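Local coordinates for protein fuculose-1-phosphate aldolase (Thermus thermophilus, PDB 2FK5) that belongs to the class II aldolases of the AraD-like clan, with a mixed beta sheet layered between helices, and is found with eight chains in its crystal assembly, at residues 61-66 with 73-78; 27-32 with 38-43; 13-18 with 168-173. All coordinates share one frame; numbering follows the deposited sequence.

How the contacts relate
Contacts 2 and 1 follow one another along the chain, and contact 3 encloses both, joining helix 3-18 to helix 162-191. Contact 2 is the hairpin of strands 28-32 and 36-40 in the mixed sheet. Contact 1 lies about 10 Å from it, centre to centre, where a loop after strand 54-58 meets helix 71-80 on one face of the sheet. His74 and Tyr78 of contact 1 bond Asn28 and Ser30 of contact 2. Contact 3 lies on the other face, its centre about 13 Å from contact 2 and 22 Å from contact 1. Phe29 of contact 2 packs on its Gly13 and Leu16. The hairpin is thus covered by helices on both sides.

Contact 1. Residues 61-66 with 73-78; sequences GPIPEG and VHREVY
Arg75 of helix 71-80 reaches across to Gly61 and Ile63 in the loop that precedes the helix. The polar part runs through one water. The water donates to Gly61 O at 2.9 Å and accepts from Arg75 NH1 at 2.7 Å. Gly61 O and the water both lie at the edge of the guanidinium, in its plane. Directly, Gly61 O and Arg75 NH1 stay 3.6 Å apart and make no hydrogen bond, so the water carries the polar link.

The apolar part uses a face of the same group. Ile63 CD1 sits 4.0 Å above the guanidinium plane, over its centre. Ile63 CG1 also comes to 3.7 Å from Arg75 NH1. The Arg75 chain leaves the helix with CG anti to the backbone N (chi1 -177°). It then bends at chi3 (65°), which turns the guanidinium so that a face meets the isoleucine and an edge meets the water.

Nearby, the side chain of Arg75 also touches Leu59 and Phe37. Arg79, salt-bridged by Glu76, brings a like charge close to Arg75 NE, and Pro64 packs on Glu138 of a second subunit. The contact is small and lies at the surface. It is a local connection in a layered alpha-beta fold: the loop from strand 54-58, outermost in this chain's sheet, meets the helix it leads into through one arginine and one water.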
loop_
_atom_site.group_PDB
_atom_site.type_symbol
_atom_site.label_atom_id
_atom_site.label_comp_id
_atom_site.label_asym_id
_atom_site.label_seq_id
_atom_site.Cartn_x
_atom_site.Cartn_y
_atom_site.Cartn_z
ATOM N N GLY A 61 -15.898 -21.891 -29.817
ATOM C CA GLY A 61 -16.383 -22.880 -28.880
ATOM C C GLY A 61 -17.106 -22.205 -27.731
ATOM O O GLY A 61 -17.206 -20.976 -27.694
ATOM N N PRO A 62 -17.621 -22.986 -26.771
ATOM C CA PRO A 62 -18.345 -22.450 -25.615
ATOM C C PRO A 62 -17.459 -21.622 -24.692
ATOM O O PRO A 62 -16.313 -21.993 -24.423
ATOM C CB PRO A 62 -18.854 -23.711 -24.907
ATOM C CG PRO A 62 -18.900 -24.744 -26.004
ATOM C CD PRO A 62 -17.640 -24.459 -26.763
ATOM N N ILE A 63 -17.976 -20.496 -24.219
ATOM C CA ILE A 63 -17.212 -19.683 -23.284
ATOM C C ILE A 63 -17.394 -20.373 -21.937
ATOM O O ILE A 63 -18.513 -20.493 -21.444
ATOM C CB ILE A 63 -17.744 -18.236 -23.193
ATOM C CG1 ILE A 63 -17.473 -17.501 -24.508
ATOM C CG2 ILE A 63 -17.066 -17.501 -22.031
ATOM C CD1 ILE A 63 -17.934 -16.066 -24.511
ATOM N N PRO A 64 -16.294 -20.845 -21.331
ATOM C CA PRO A 64 -16.321 -21.534 -20.040
ATOM C C PRO A 64 -17.149 -20.798 -18.995
ATOM O O PRO A 64 -17.179 -19.568 -18.966
ATOM C CB PRO A 64 -14.846 -21.596 -19.659
ATOM C CG PRO A 64 -14.176 -21.728 -20.982
ATOM C CD PRO A 64 -14.908 -20.700 -21.811
ATOM N N GLU A 65 -17.832 -21.551 -18.143
ATOM C CA GLU A 65 -18.630 -20.927 -17.102
ATOM C C GLU A 65 -17.648 -20.317 -16.107
ATOM O O GLU A 65 -16.566 -20.865 -15.877
ATOM N N GLY A 66 -18.019 -19.180 -15.534
ATOM C CA GLY A 66 -17.151 -18.530 -14.571
ATOM C C GLY A 66 -16.279 -17.456 -15.188
ATOM O O GLY A 66 -15.674 -16.661 -14.472
ATOM N N VAL A 73 -16.805 -9.798 -25.474
ATOM C CA VAL A 73 -16.161 -8.641 -26.064
ATOM C C VAL A 73 -14.683 -8.903 -26.292
ATOM O O VAL A 73 -14.150 -8.590 -27.350
ATOM C CB VAL A 73 -16.306 -7.404 -25.160
ATOM C CG1 VAL A 73 -15.662 -6.201 -25.833
ATOM C CG2 VAL A 73 -17.785 -7.150 -24.856
ATOM N N HIS A 74 -14.014 -9.467 -25.290
ATOM C CA HIS A 74 -12.595 -9.764 -25.428
ATOM C C HIS A 74 -12.403 -10.723 -26.603
ATOM O O HIS A 74 -11.538 -10.519 -27.452
ATOM C CB HIS A 74 -12.066 -10.414 -24.152
ATOM C CG HIS A 74 -11.933 -9.467 -22.999
ATOM N ND1 HIS A 74 -10.715 -9.151 -22.437
ATOM C CD2 HIS A 74 -12.864 -8.787 -22.289
ATOM C CE1 HIS A 74 -10.900 -8.317 -21.430
ATOM N NE2 HIS A 74 -12.196 -8.078 -21.319
ATOM N N ARG A 75 -13.218 -11.765 -26.637
ATOM C CA ARG A 75 -13.113 -12.752 -27.706
ATOM C C ARG A 75 -13.236 -12.119 -29.091
ATOM O O ARG A 75 -12.441 -12.401 -29.992
ATOM C CB ARG A 75 -14.186 -13.829 -27.541
ATOM C CG ARG A 75 -14.079 -14.941 -28.587
ATOM C CD ARG A 75 -15.139 -15.990 -28.376
ATOM N NE ARG A 75 -16.474 -15.445 -28.586
ATOM C CZ ARG A 75 -17.587 -16.164 -28.516
ATOM N NH1 ARG A 75 -17.516 -17.462 -28.242
ATOM N NH2 ARG A 75 -18.767 -15.590 -28.718
ATOM N N GLU A 76 -14.225 -11.246 -29.256
ATOM C CA GLU A 76 -14.443 -10.598 -30.544
ATOM C C GLU A 76 -13.261 -9.711 -30.911
ATOM O O GLU A 76 -12.865 -9.647 -32.071
ATOM C CB GLU A 76 -15.740 -9.781 -30.506
ATOM C CG GLU A 76 -16.347 -9.511 -31.876
ATOM C CD GLU A 76 -16.672 -10.791 -32.633
ATOM O OE1 GLU A 76 -17.185 -11.740 -32.003
ATOM O OE2 GLU A 76 -16.420 -10.845 -33.855
ATOM N N VAL A 77 -12.690 -9.023 -29.926
ATOM C CA VAL A 77 -11.533 -8.171 -30.190
ATOM C C VAL A 77 -10.365 -9.015 -30.691
ATOM O O VAL A 77 -9.659 -8.631 -31.617
ATOM C CB VAL A 77 -11.065 -7.416 -28.908
ATOM C CG1 VAL A 77 -9.760 -6.697 -29.180
ATOM C CG2 VAL A 77 -12.124 -6.424 -28.465
ATOM N N TYR A 78 -10.151 -10.168 -30.073
ATOM C CA TYR A 78 -9.051 -11.021 -30.495
ATOM C C TYR A 78 -9.334 -11.633 -31.866
ATOM O O TYR A 78 -8.419 -11.827 -32.661
ATOM C CB TYR A 78 -8.804 -12.115 -29.463
ATOM C CG TYR A 78 -8.178 -11.583 -28.195
ATOM C CD1 TYR A 78 -8.719 -11.885 -26.952
ATOM C CD2 TYR A 78 -7.042 -10.775 -28.246
ATOM C CE1 TYR A 78 -8.142 -11.391 -25.773
ATOM C CE2 TYR A 78 -6.456 -10.274 -27.076
ATOM C CZ TYR A 78 -7.017 -10.589 -25.847
ATOM O OH TYR A 78 -6.461 -10.090 -24.687
HETATM O O HOH W 1 -15.376 -18.789 -27.273
#

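Contact 2. Residues 27-32 with 38-43; sequences GNFSVR and LITKSG. With SO4 (sulfate ion), chain C.
Val31 and Leu38 form a hydrogen-bonded antiparallel pair, with Leu38 N to Val31 O at 2.9 Å and Val31 N to Leu38 O at 3.0 Å. Thr40 N adds a longer bond to Phe29 O, 3.3 Å. Phe29 N in turn makes only a weak bond to Thr40 OG1. Between these pairs, Ser30 and Ile39 form a non-hydrogen-bonded pair.

Just past the end of strand 36-40 the two segments share a sulfate ion. Asn28 ND2 gives to O1 at 3.1 Å, Ser42 OG to O2 at 3.0 Å and Gly43 N to O3 at 3.0 Å. Lys46, Ser68 and Val69, further along the chain, complete the site. Asn28 OD1 bonds His74 NE2, which holds the amide from its other end. Ser30 OG is bonded to Tyr78 OH and His74 ND1.

Ser30 CB lies 3.7 Å from Ile39 CB on the face they share with Asn28. On the face of Phe29, Val31, Leu38 and Thr40, Thr40 CG2 makes a CH-pi contact over the Phe29 ring, 4.1 Å from the centroid and 18° off the normal. Thr40 chi1 is 52°, which directs OG1 at the Phe29 backbone and leaves the methyl for the ring. Val31 CG2 rests against Leu38 CB, and both side chains touch Leu5.

The sulfate probably came from the crystallisation liquor. N-H and O-H donors with the Lys46 amine are consistent with a pocket for an anion.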
loop_
_atom_site.group_PDB
_atom_site.type_symbol
_atom_site.label_atom_id
_atom_site.label_comp_id
_atom_site.label_asym_id
_atom_site.label_seq_id
_atom_site.Cartn_x
_atom_site.Cartn_y
_atom_site.Cartn_z
ATOM N N GLY A 27 -14.349 -4.224 -13.951
ATOM C CA GLY A 27 -13.273 -4.405 -14.913
ATOM C C GLY A 27 -12.775 -5.823 -15.126
ATOM O O GLY A 27 -13.123 -6.743 -14.392
ATOM N N ASN A 28 -11.952 -5.997 -16.151
ATOM C CA ASN A 28 -11.394 -7.301 -16.456
ATOM C C ASN A 28 -10.265 -7.145 -17.454
ATOM O O ASN A 28 -10.196 -6.151 -18.176
ATOM C CB ASN A 28 -12.489 -8.212 -17.018
ATOM C CG ASN A 28 -13.443 -7.475 -17.927
ATOM O OD1 ASN A 28 -13.091 -7.103 -19.043
ATOM N ND2 ASN A 28 -14.663 -7.244 -17.442
ATOM N N PHE A 29 -9.352 -8.106 -17.480
ATOM C CA PHE A 29 -8.270 -8.030 -18.439
ATOM C C PHE A 29 -7.868 -9.398 -18.907
ATOM O O PHE A 29 -8.124 -10.394 -18.235
ATOM C CB PHE A 29 -7.061 -7.259 -17.894
ATOM C CG PHE A 29 -6.921 -7.302 -16.407
ATOM C CD1 PHE A 29 -6.000 -8.154 -15.804
ATOM C CD2 PHE A 29 -7.679 -6.452 -15.608
ATOM C CE1 PHE A 29 -5.839 -8.151 -14.417
ATOM C CE2 PHE A 29 -7.526 -6.443 -14.228
ATOM C CZ PHE A 29 -6.603 -7.292 -13.633
ATOM N N SER A 30 -7.238 -9.430 -20.071
ATOM C CA SER A 30 -6.833 -10.687 -20.678
ATOM C C SER A 30 -5.623 -10.523 -21.569
ATOM O O SER A 30 -5.206 -9.400 -21.890
ATOM C CB SER A 30 -7.975 -11.205 -21.543
ATOM O OG SER A 30 -8.210 -10.286 -22.607
ATOM N N VAL A 31 -5.070 -11.664 -21.980
ATOM C CA VAL A 31 -3.945 -11.689 -22.898
ATOM C C VAL A 31 -4.233 -12.807 -23.908
ATOM O O VAL A 31 -4.894 -13.789 -23.587
ATOM C CB VAL A 31 -2.594 -11.987 -22.197
ATOM C CG1 VAL A 31 -2.290 -10.898 -21.181
ATOM C CG2 VAL A 31 -2.634 -13.355 -21.530
ATOM N N ARG A 32 -3.751 -12.624 -25.123
ATOM C CA ARG A 32 -3.932 -13.608 -26.190
ATOM C C ARG A 32 -2.980 -14.763 -25.895
ATOM O O ARG A 32 -1.848 -14.539 -25.462
ATOM C CB ARG A 32 -3.558 -12.978 -27.531
ATOM C CG ARG A 32 -3.814 -13.839 -28.764
ATOM C CD ARG A 32 -5.273 -13.769 -29.195
ATOM N NE ARG A 32 -5.435 -14.267 -30.559
ATOM C CZ ARG A 32 -5.517 -15.552 -30.880
ATOM N NH1 ARG A 32 -5.466 -16.473 -29.930
ATOM N NH2 ARG A 32 -5.612 -15.916 -32.152
ATOM N N LEU A 38 -6.502 -15.711 -22.082
ATOM C CA LEU A 38 -6.556 -15.921 -20.642
ATOM C C LEU A 38 -7.205 -14.670 -20.063
ATOM O O LEU A 38 -6.732 -13.575 -20.303
ATOM C CB LEU A 38 -5.126 -16.069 -20.106
ATOM C CG LEU A 38 -4.934 -16.435 -18.631
ATOM C CD1 LEU A 38 -5.564 -17.785 -18.364
ATOM C CD2 LEU A 38 -3.437 -16.463 -18.285
ATOM N N ILE A 39 -8.272 -14.836 -19.297
ATOM C CA ILE A 39 -8.979 -13.693 -18.747
ATOM C C ILE A 39 -9.378 -13.914 -17.296
ATOM O O ILE A 39 -9.471 -15.052 -16.830
ATOM C CB ILE A 39 -10.245 -13.407 -19.605
ATOM C CG1 ILE A 39 -10.921 -12.102 -19.185
ATOM C CG2 ILE A 39 -11.226 -14.563 -19.474
ATOM C CD1 ILE A 39 -12.001 -11.662 -20.174
ATOM N N THR A 40 -9.605 -12.810 -16.586
ATOM C CA THR A 40 -10.028 -12.846 -15.198
ATOM C C THR A 40 -11.446 -13.406 -15.095
ATOM O O THR A 40 -12.288 -13.168 -15.970
ATOM C CB THR A 40 -10.021 -11.427 -14.576
ATOM O OG1 THR A 40 -10.760 -10.536 -15.422
ATOM C CG2 THR A 40 -8.589 -10.913 -14.425
ATOM N N LYS A 41 -11.712 -14.155 -14.030
ATOM C CA LYS A 41 -13.038 -14.734 -13.830
ATOM C C LYS A 41 -14.050 -13.685 -13.394
ATOM O O LYS A 41 -13.691 -12.586 -12.980
ATOM C CB LYS A 41 -12.996 -15.843 -12.776
ATOM C CG LYS A 41 -12.256 -17.094 -13.200
ATOM C CD LYS A 41 -12.313 -18.142 -12.092
ATOM C CE LYS A 41 -11.551 -19.391 -12.482
ATOM N NZ LYS A 41 -11.544 -20.386 -11.377
ATOM N N SER A 42 -15.325 -14.043 -13.479
ATOM C CA SER A 42 -16.396 -13.141 -13.095
ATOM C C SER A 42 -16.451 -12.985 -11.577
ATOM O O SER A 42 -16.165 -13.927 -10.839
ATOM C CB SER A 42 -17.735 -13.683 -13.604
ATOM O OG SER A 42 -18.770 -12.732 -13.433
ATOM N N GLY A 43 -16.792 -11.783 -11.124
ATOM C CA GLY A 43 -16.935 -11.513 -9.701
ATOM C C GLY A 43 -15.745 -11.600 -8.762
ATOM O O GLY A 43 -15.933 -11.604 -7.546
HETATM S S SO4 C . -16.613 -9.307 -14.393
HETATM O O1 SO4 C . -15.409 -9.336 -15.329
HETATM O O2 SO4 C . -17.550 -10.427 -14.835
HETATM O O3 SO4 C . -16.154 -9.644 -13.097
HETATM O O4 SO4 C . -17.293 -8.102 -14.715
#

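Contact 3. Residues 13-18 with 168-173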
loop_
_atom_site.group_PDB
_atom_site.type_symbol
_atom_site.label_atom_id
_atom_site.label_comp_id
_atom_site.label_asym_id
_atom_site.label_seq_id
_atom_site.Cartn_x
_atom_site.Cartn_y
_atom_site.Cartn_z
ATOM N N GLY A 13 -3.851 -5.549 -11.793
ATOM C CA GLY A 13 -5.019 -5.406 -10.940
ATOM C C GLY A 13 -4.731 -4.512 -9.735
ATOM O O GLY A 13 -5.498 -3.600 -9.420
ATOM N N GLU A 14 -3.612 -4.759 -9.058
ATOM C CA GLU A 14 -3.250 -3.949 -7.893
ATOM C C GLU A 14 -3.069 -2.477 -8.246
ATOM O O GLU A 14 -3.519 -1.587 -7.519
ATOM C CB GLU A 14 -1.944 -4.443 -7.263
ATOM C CG GLU A 14 -1.993 -5.863 -6.730
ATOM C CD GLU A 14 -0.752 -6.222 -5.927
ATOM O OE1 GLU A 14 0.348 -5.745 -6.276
ATOM O OE2 GLU A 14 -0.880 -6.991 -4.953
ATOM N N ASP A 15 -2.395 -2.221 -9.360
ATOM C CA ASP A 15 -2.132 -0.851 -9.768
ATOM C C ASP A 15 -3.374 -0.114 -10.266
ATOM O O ASP A 15 -3.532 1.075 -9.992
ATOM C CB ASP A 15 -1.009 -0.835 -10.807
ATOM C CG ASP A 15 0.355 -1.170 -10.196
ATOM O OD1 ASP A 15 1.326 -1.352 -10.955
ATOM O OD2 ASP A 15 0.459 -1.246 -8.954
ATOM N N LEU A 16 -4.256 -0.803 -10.986
ATOM C CA LEU A 16 -5.486 -0.163 -11.467
ATOM C C LEU A 16 -6.336 0.218 -10.259
ATOM O O LEU A 16 -6.912 1.306 -10.202
ATOM C CB LEU A 16 -6.276 -1.113 -12.367
ATOM C CG LEU A 16 -5.777 -1.348 -13.797
ATOM C CD1 LEU A 16 -6.654 -2.404 -14.450
ATOM C CD2 LEU A 16 -5.829 -0.047 -14.606
ATOM N N PHE A 17 -6.411 -0.692 -9.292
ATOM C CA PHE A 17 -7.178 -0.446 -8.073
ATOM C C PHE A 17 -6.614 0.749 -7.313
ATOM O O PHE A 17 -7.344 1.672 -6.947
ATOM C CB PHE A 17 -7.132 -1.672 -7.166
ATOM C CG PHE A 17 -7.778 -1.456 -5.828
ATOM C CD1 PHE A 17 -9.152 -1.596 -5.673
ATOM C CD2 PHE A 17 -7.014 -1.088 -4.727
ATOM C CE1 PHE A 17 -9.756 -1.371 -4.436
ATOM C CE2 PHE A 17 -7.607 -0.859 -3.488
ATOM C CZ PHE A 17 -8.981 -1.003 -3.344
ATOM N N ALA A 18 -5.307 0.719 -7.072
ATOM C CA ALA A 18 -4.632 1.786 -6.342
ATOM C C ALA A 18 -4.848 3.156 -6.972
ATOM O O ALA A 18 -4.897 4.164 -6.266
ATOM C CB ALA A 18 -3.142 1.493 -6.255
ATOM N N GLU A 168 1.417 -2.967 -21.323
ATOM C CA GLU A 168 1.255 -1.905 -22.304
ATOM C C GLU A 168 -0.196 -1.427 -22.289
ATOM O O GLU A 168 -0.461 -0.225 -22.293
ATOM C CB GLU A 168 1.617 -2.426 -23.691
ATOM C CG GLU A 168 1.438 -1.425 -24.809
ATOM C CD GLU A 168 1.615 -2.067 -26.173
ATOM O OE1 GLU A 168 1.659 -1.334 -27.177
ATOM O OE2 GLU A 168 1.700 -3.309 -26.238
ATOM N N ALA A 169 -1.134 -2.373 -22.283
ATOM C CA ALA A 169 -2.570 -2.058 -22.256
ATOM C C ALA A 169 -2.911 -1.277 -20.986
ATOM O O ALA A 169 -3.639 -0.284 -21.017
ATOM C CB ALA A 169 -3.380 -3.349 -22.307
ATOM N N TYR A 170 -2.382 -1.752 -19.863
ATOM C CA TYR A 170 -2.587 -1.106 -18.577
ATOM C C TYR A 170 -2.101 0.339 -18.649
ATOM O O TYR A 170 -2.777 1.249 -18.167
ATOM C CB TYR A 170 -1.819 -1.863 -17.480
ATOM C CG TYR A 170 -1.465 -0.998 -16.290
ATOM C CD1 TYR A 170 -0.202 -0.407 -16.180
ATOM C CD2 TYR A 170 -2.416 -0.708 -15.310
ATOM C CE1 TYR A 170 0.101 0.458 -15.125
ATOM C CE2 TYR A 170 -2.122 0.166 -14.253
ATOM C CZ TYR A 170 -0.862 0.744 -14.172
ATOM O OH TYR A 170 -0.586 1.641 -13.165
ATOM N N GLY A 171 -0.926 0.536 -19.249
ATOM C CA GLY A 171 -0.352 1.867 -19.386
ATOM C C GLY A 171 -1.228 2.799 -20.198
ATOM O O GLY A 171 -1.355 3.991 -19.887
ATOM N N LEU A 172 -1.843 2.267 -21.246
ATOM C CA LEU A 172 -2.717 3.083 -22.078
ATOM C C LEU A 172 -3.959 3.459 -21.297
ATOM O O LEU A 172 -4.493 4.550 -21.467
ATOM C CB LEU A 172 -3.138 2.328 -23.344
ATOM C CG LEU A 172 -2.037 2.127 -24.386
ATOM C CD1 LEU A 172 -2.551 1.250 -25.514
ATOM C CD2 LEU A 172 -1.591 3.479 -24.917
ATOM N N MET A 173 -4.425 2.549 -20.448
ATOM C CA MET A 173 -5.618 2.822 -19.654
ATOM C C MET A 173 -5.336 3.952 -18.663
ATOM O O MET A 173 -6.163 4.850 -18.495
ATOM C CB MET A 173 -6.070 1.564 -18.917
ATOM C CG MET A 173 -7.385 1.722 -18.144
ATOM S SD MET A 173 -8.792 2.187 -19.198
ATOM C CE MET A 173 -9.018 0.675 -20.138
#
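Tyr170 lays the edge of its ring along Leu16, with Tyr170 CD2 3.5 Å from Leu16 CD2. The two side chains run antiparallel, one passing alongside the other, each coming from its own helix. This is parallel helix-helix packing on one face of the sheet in the layered alpha-beta fold. The short segments of helices 3-18 and 162-191 run in nearly the same direction, 5° apart. Their axes stay 11.1 Å from each other, so the space between them is spanned by side chains.

Leu16 CG lies in the plane of the Tyr170 ring, 3.7 Å from Tyr170 CD2. The leucine therefore meets the rim of the tyrosine. Leu16 CD2 also reaches Met173 CG, one turn further along the same helix as Tyr170, at 4.3 Å. Leu16 and Met173 both touch Val87 of strand 85-89 as well. The helix pair is thereby seated on the sheet.

Tyr170 CG is roughly anti to the backbone N (chi1 155°), and this carries the ring across toward helix 3-18. Its hydroxyl ends beside Asp15. The side chains of Asp15 and Tyr170 cross at about a right angle, and no hydrogen bond forms between them. The carboxylate is satisfied elsewhere: OD2 makes a salt bridge to Arg48 of a third subunit. Phe17 of that subunit packs on both Asp15 and Tyr170. The buried join between the two helices therefore continues directly into a subunit interface. The Tyr170 ring plane and the Asp15 carboxylate plane are 49° apart, and the nearest approach is by the methylene carbon, with Asp15 CB 3.4 Å from Tyr170 OH.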